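Local coordinates for laccase (Botrytis aclada, PDB 3SQR), which oxidises phenolic substrates with its copper centres while reducing dioxygen to water, and probably serves in breaking down lignin and detoxifying its products, at residues D204-S209 with P223-T228. Numbering follows the deposited sequence.
Sequences DWAHES and PALENT
Glu226 OE1 is approached by two groups from directions roughly at a right angle. The backbone N of His207 donates to it at 2.8 Å in a nearly straight bond (166°), arriving from above the carboxylate plane, and Glu208 OE2 lies 2.7 Å from the same OE1. The two carboxylates stand almost perpendicular, and so short an approach suggests that one of the acids is probably protonated. Glutamate suits position 226 because its chain, bent about CB-CG (chi2 74°), lets the carboxylate reach His207 N while CB lies over one face of the imidazole, a CH-pi contact 3.8 Å from the His207 ring centroid. Glu226 N, however, is buried without a partner. Tyr84 stacks with that ring, and Asp82 takes hydrogen bonds from His207 NE2 and Asn227 ND2. Leu225, branched, sets CD2 against the small Ala206 CB at 4.0 Å; its CD1 packs 3.7 Å from Asp204 CG. Asp204 OD1 and OD2 accept hydrogen bonds from the backbone N of Ile272 and Asp273. Trp205 N donates to Asn227 O at 2.9 Å, and Asn227 N to Trp205 O at 3.0 Å. This antiparallel pair starts edge strand 227-230 beside strand 195-205, in the second cupredoxin-like domain of the three-domain multicopper oxidase fold.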
ATOM      1  N   ASP A 204       1.028  -7.938 -10.139  1.00 22.84           N
ATOM      2  CA  ASP A 204       0.455  -9.067 -10.857  1.00 22.98           C
ATOM      3  C   ASP A 204      -0.733  -8.514 -11.636  1.00 23.44           C
ATOM      4  O   ASP A 204      -1.171  -7.372 -11.409  1.00 22.44           O
ATOM      5  CB  ASP A 204       0.043 -10.228  -9.911  1.00 22.93           C
ATOM      6  CG  ASP A 204      -0.652  -9.775  -8.643  1.00 25.59           C
ATOM      7  OD1 ASP A 204      -1.268  -8.676  -8.625  1.00 23.66           O
ATOM      8  OD2 ASP A 204      -0.588 -10.539  -7.649  1.00 26.07           O
ATOM      9  N   TRP A 205      -1.266  -9.317 -12.537  1.00 24.08           N
ATOM     10  CA  TRP A 205      -2.444  -8.890 -13.263  1.00 24.84           C
ATOM     11  C   TRP A 205      -3.165 -10.079 -13.813  1.00 24.45           C
ATOM     12  O   TRP A 205      -2.577 -10.841 -14.610  1.00 24.83           O
ATOM     13  CB  TRP A 205      -2.034  -7.983 -14.418  1.00 25.83           C
ATOM     14  CG  TRP A 205      -3.189  -7.446 -15.141  1.00 24.28           C
ATOM     15  CD1 TRP A 205      -3.524  -7.688 -16.448  1.00 26.69           C
ATOM     16  CD2 TRP A 205      -4.178  -6.551 -14.637  1.00 26.04           C
ATOM     17  NE1 TRP A 205      -4.690  -7.028 -16.765  1.00 24.72           N
ATOM     18  CE2 TRP A 205      -5.120  -6.318 -15.681  1.00 25.00           C
ATOM     19  CE3 TRP A 205      -4.398  -5.941 -13.409  1.00 26.58           C
ATOM     20  CZ2 TRP A 205      -6.213  -5.505 -15.513  1.00 24.18           C
ATOM     21  CZ3 TRP A 205      -5.505  -5.144 -13.238  1.00 26.27           C
ATOM     22  CH2 TRP A 205      -6.395  -4.910 -14.310  1.00 25.97           C
ATOM     23  N   ALA A 206      -4.409 -10.262 -13.368  1.00 23.83           N
ATOM     24  CA  ALA A 206      -5.208 -11.376 -13.828  1.00 24.22           C
ATOM     25  C   ALA A 206      -5.783 -11.041 -15.207  1.00 26.30           C
ATOM     26  O   ALA A 206      -5.858  -9.861 -15.561  1.00 24.11           O
ATOM     27  CB  ALA A 206      -6.343 -11.650 -12.857  1.00 23.19           C
ATOM     28  N   HIS A 207      -6.202 -12.079 -15.951  1.00 25.07           N
ATOM     29  CA  HIS A 207      -6.984 -11.853 -17.189  1.00 26.03           C
ATOM     30  C   HIS A 207      -8.423 -12.113 -17.005  1.00 27.16           C
ATOM     31  O   HIS A 207      -9.132 -12.431 -17.986  1.00 27.92           O
ATOM     32  CB  HIS A 207      -6.408 -12.652 -18.348  1.00 24.83           C
ATOM     33  CG  HIS A 207      -5.141 -12.075 -18.862  1.00 25.00           C
ATOM     34  ND1 HIS A 207      -4.366 -12.714 -19.802  1.00 24.93           N
ATOM     35  CD2 HIS A 207      -4.519 -10.902 -18.589  1.00 24.71           C
ATOM     36  CE1 HIS A 207      -3.315 -11.971 -20.067  1.00 24.22           C
ATOM     37  NE2 HIS A 207      -3.381 -10.861 -19.334  1.00 27.14           N
ATOM     38  N   GLU A 208      -8.912 -11.893 -15.764  1.00 27.03           N
ATOM     39  CA  GLU A 208     -10.288 -11.917 -15.408  1.00 27.94           C
ATOM     40  C   GLU A 208     -10.413 -11.194 -14.059  1.00 28.86           C
ATOM     41  O   GLU A 208      -9.431 -10.986 -13.388  1.00 27.80           O
ATOM     42  CB  GLU A 208     -10.779 -13.345 -15.293  1.00 29.53           C
ATOM     43  CG  GLU A 208     -10.000 -14.203 -14.256  1.00 29.45           C
ATOM     44  CD  GLU A 208      -8.596 -14.639 -14.691  1.00 31.04           C
ATOM     45  OE1 GLU A 208      -8.453 -14.936 -15.884  1.00 32.10           O
ATOM     46  OE2 GLU A 208      -7.637 -14.718 -13.839  1.00 31.14           O
ATOM     47  N   SER A 209     -11.628 -10.853 -13.660  1.00 27.57           N
ATOM     48  CA  SER A 209     -11.841 -10.148 -12.400  1.00 27.17           C
ATOM     49  C   SER A 209     -11.408 -11.063 -11.286  1.00 27.91           C
ATOM     50  O   SER A 209     -11.758 -12.235 -11.257  1.00 27.20           O
ATOM     51  CB  SER A 209     -13.302  -9.821 -12.189  1.00 27.03           C
ATOM     52  OG  SER A 209     -13.612  -9.244 -10.902  1.00 26.36           O
ATOM     53  N   PRO A 223      -4.324 -18.103  -6.526  1.00 30.19           N
ATOM     54  CA  PRO A 223      -4.034 -18.561  -7.887  1.00 30.14           C
ATOM     55  C   PRO A 223      -2.810 -17.900  -8.523  1.00 28.58           C
ATOM     56  O   PRO A 223      -2.498 -16.757  -8.192  1.00 30.20           O
ATOM     57  CB  PRO A 223      -5.280 -18.150  -8.667  1.00 30.92           C
ATOM     58  CG  PRO A 223      -5.851 -17.014  -7.935  1.00 32.61           C
ATOM     59  CD  PRO A 223      -5.568 -17.326  -6.433  1.00 29.40           C
ATOM     60  N   ALA A 224      -2.141 -18.623  -9.412  1.00 28.87           N
ATOM     61  CA  ALA A 224      -1.164 -18.033 -10.327  1.00 26.80           C
ATOM     62  C   ALA A 224      -1.979 -17.194 -11.304  1.00 28.22           C
ATOM     63  O   ALA A 224      -2.930 -17.686 -11.933  1.00 27.01           O
ATOM     64  CB  ALA A 224      -0.373 -19.077 -11.076  1.00 27.82           C
ATOM     65  N   LEU A 225      -1.677 -15.897 -11.343  1.00 25.75           N
ATOM     66  CA  LEU A 225      -2.379 -15.008 -12.278  1.00 25.25           C
ATOM     67  C   LEU A 225      -1.677 -15.021 -13.596  1.00 25.45           C
ATOM     68  O   LEU A 225      -0.523 -15.483 -13.759  1.00 25.84           O
ATOM     69  CB  LEU A 225      -2.481 -13.587 -11.691  1.00 25.38           C
ATOM     70  CG  LEU A 225      -3.200 -13.518 -10.351  1.00 23.88           C
ATOM     71  CD1 LEU A 225      -3.326 -12.099  -9.866  1.00 22.10           C
ATOM     72  CD2 LEU A 225      -4.564 -14.220 -10.380  1.00 27.30           C
ATOM     73  N   GLU A 226      -2.368 -14.473 -14.591  1.00 26.20           N
ATOM     74  CA  GLU A 226      -1.930 -14.698 -15.975  1.00 26.41           C
ATOM     75  C   GLU A 226      -0.794 -13.848 -16.408  1.00 25.99           C
ATOM     76  O   GLU A 226      -0.029 -14.213 -17.282  1.00 25.84           O
ATOM     77  CB  GLU A 226      -3.104 -14.461 -16.894  1.00 27.68           C
ATOM     78  CG  GLU A 226      -4.165 -15.537 -16.881  1.00 26.59           C
ATOM     79  CD  GLU A 226      -5.068 -15.572 -15.634  1.00 32.04           C
ATOM     80  OE1 GLU A 226      -5.231 -14.551 -14.946  1.00 29.13           O
ATOM     81  OE2 GLU A 226      -5.574 -16.661 -15.285  1.00 35.70           O
ATOM     82  N   ASN A 227      -0.604 -12.693 -15.791  1.00 24.45           N
ATOM     83  CA  ASN A 227       0.458 -11.850 -16.240  1.00 23.22           C
ATOM     84  C   ASN A 227       0.871 -10.907 -15.090  1.00 22.81           C
ATOM     85  O   ASN A 227       0.448 -11.114 -13.950  1.00 24.50           O
ATOM     86  CB  ASN A 227       0.024 -11.027 -17.459  1.00 22.97           C
ATOM     87  CG  ASN A 227       1.166 -10.686 -18.365  1.00 21.39           C
ATOM     88  OD1 ASN A 227       2.282 -11.157 -18.199  1.00 24.02           O
ATOM     89  ND2 ASN A 227       0.873  -9.809 -19.388  1.00 22.58           N
ATOM     90  N   THR A 228       1.738  -9.978 -15.415  1.00 23.63           N
ATOM     91  CA  THR A 228       2.134  -8.863 -14.524  1.00 24.22           C
ATOM     92  C   THR A 228       2.041  -7.583 -15.347  1.00 24.89           C
ATOM     93  O   THR A 228       2.055  -7.642 -16.570  1.00 24.63           O
ATOM     94  CB  THR A 228       3.540  -9.024 -13.976  1.00 24.30           C
ATOM     95  OG1 THR A 228       4.494  -8.855 -15.040  1.00 24.05           O
ATOM     96  CG2 THR A 228       3.732 -10.439 -13.313  1.00 24.83           C
TER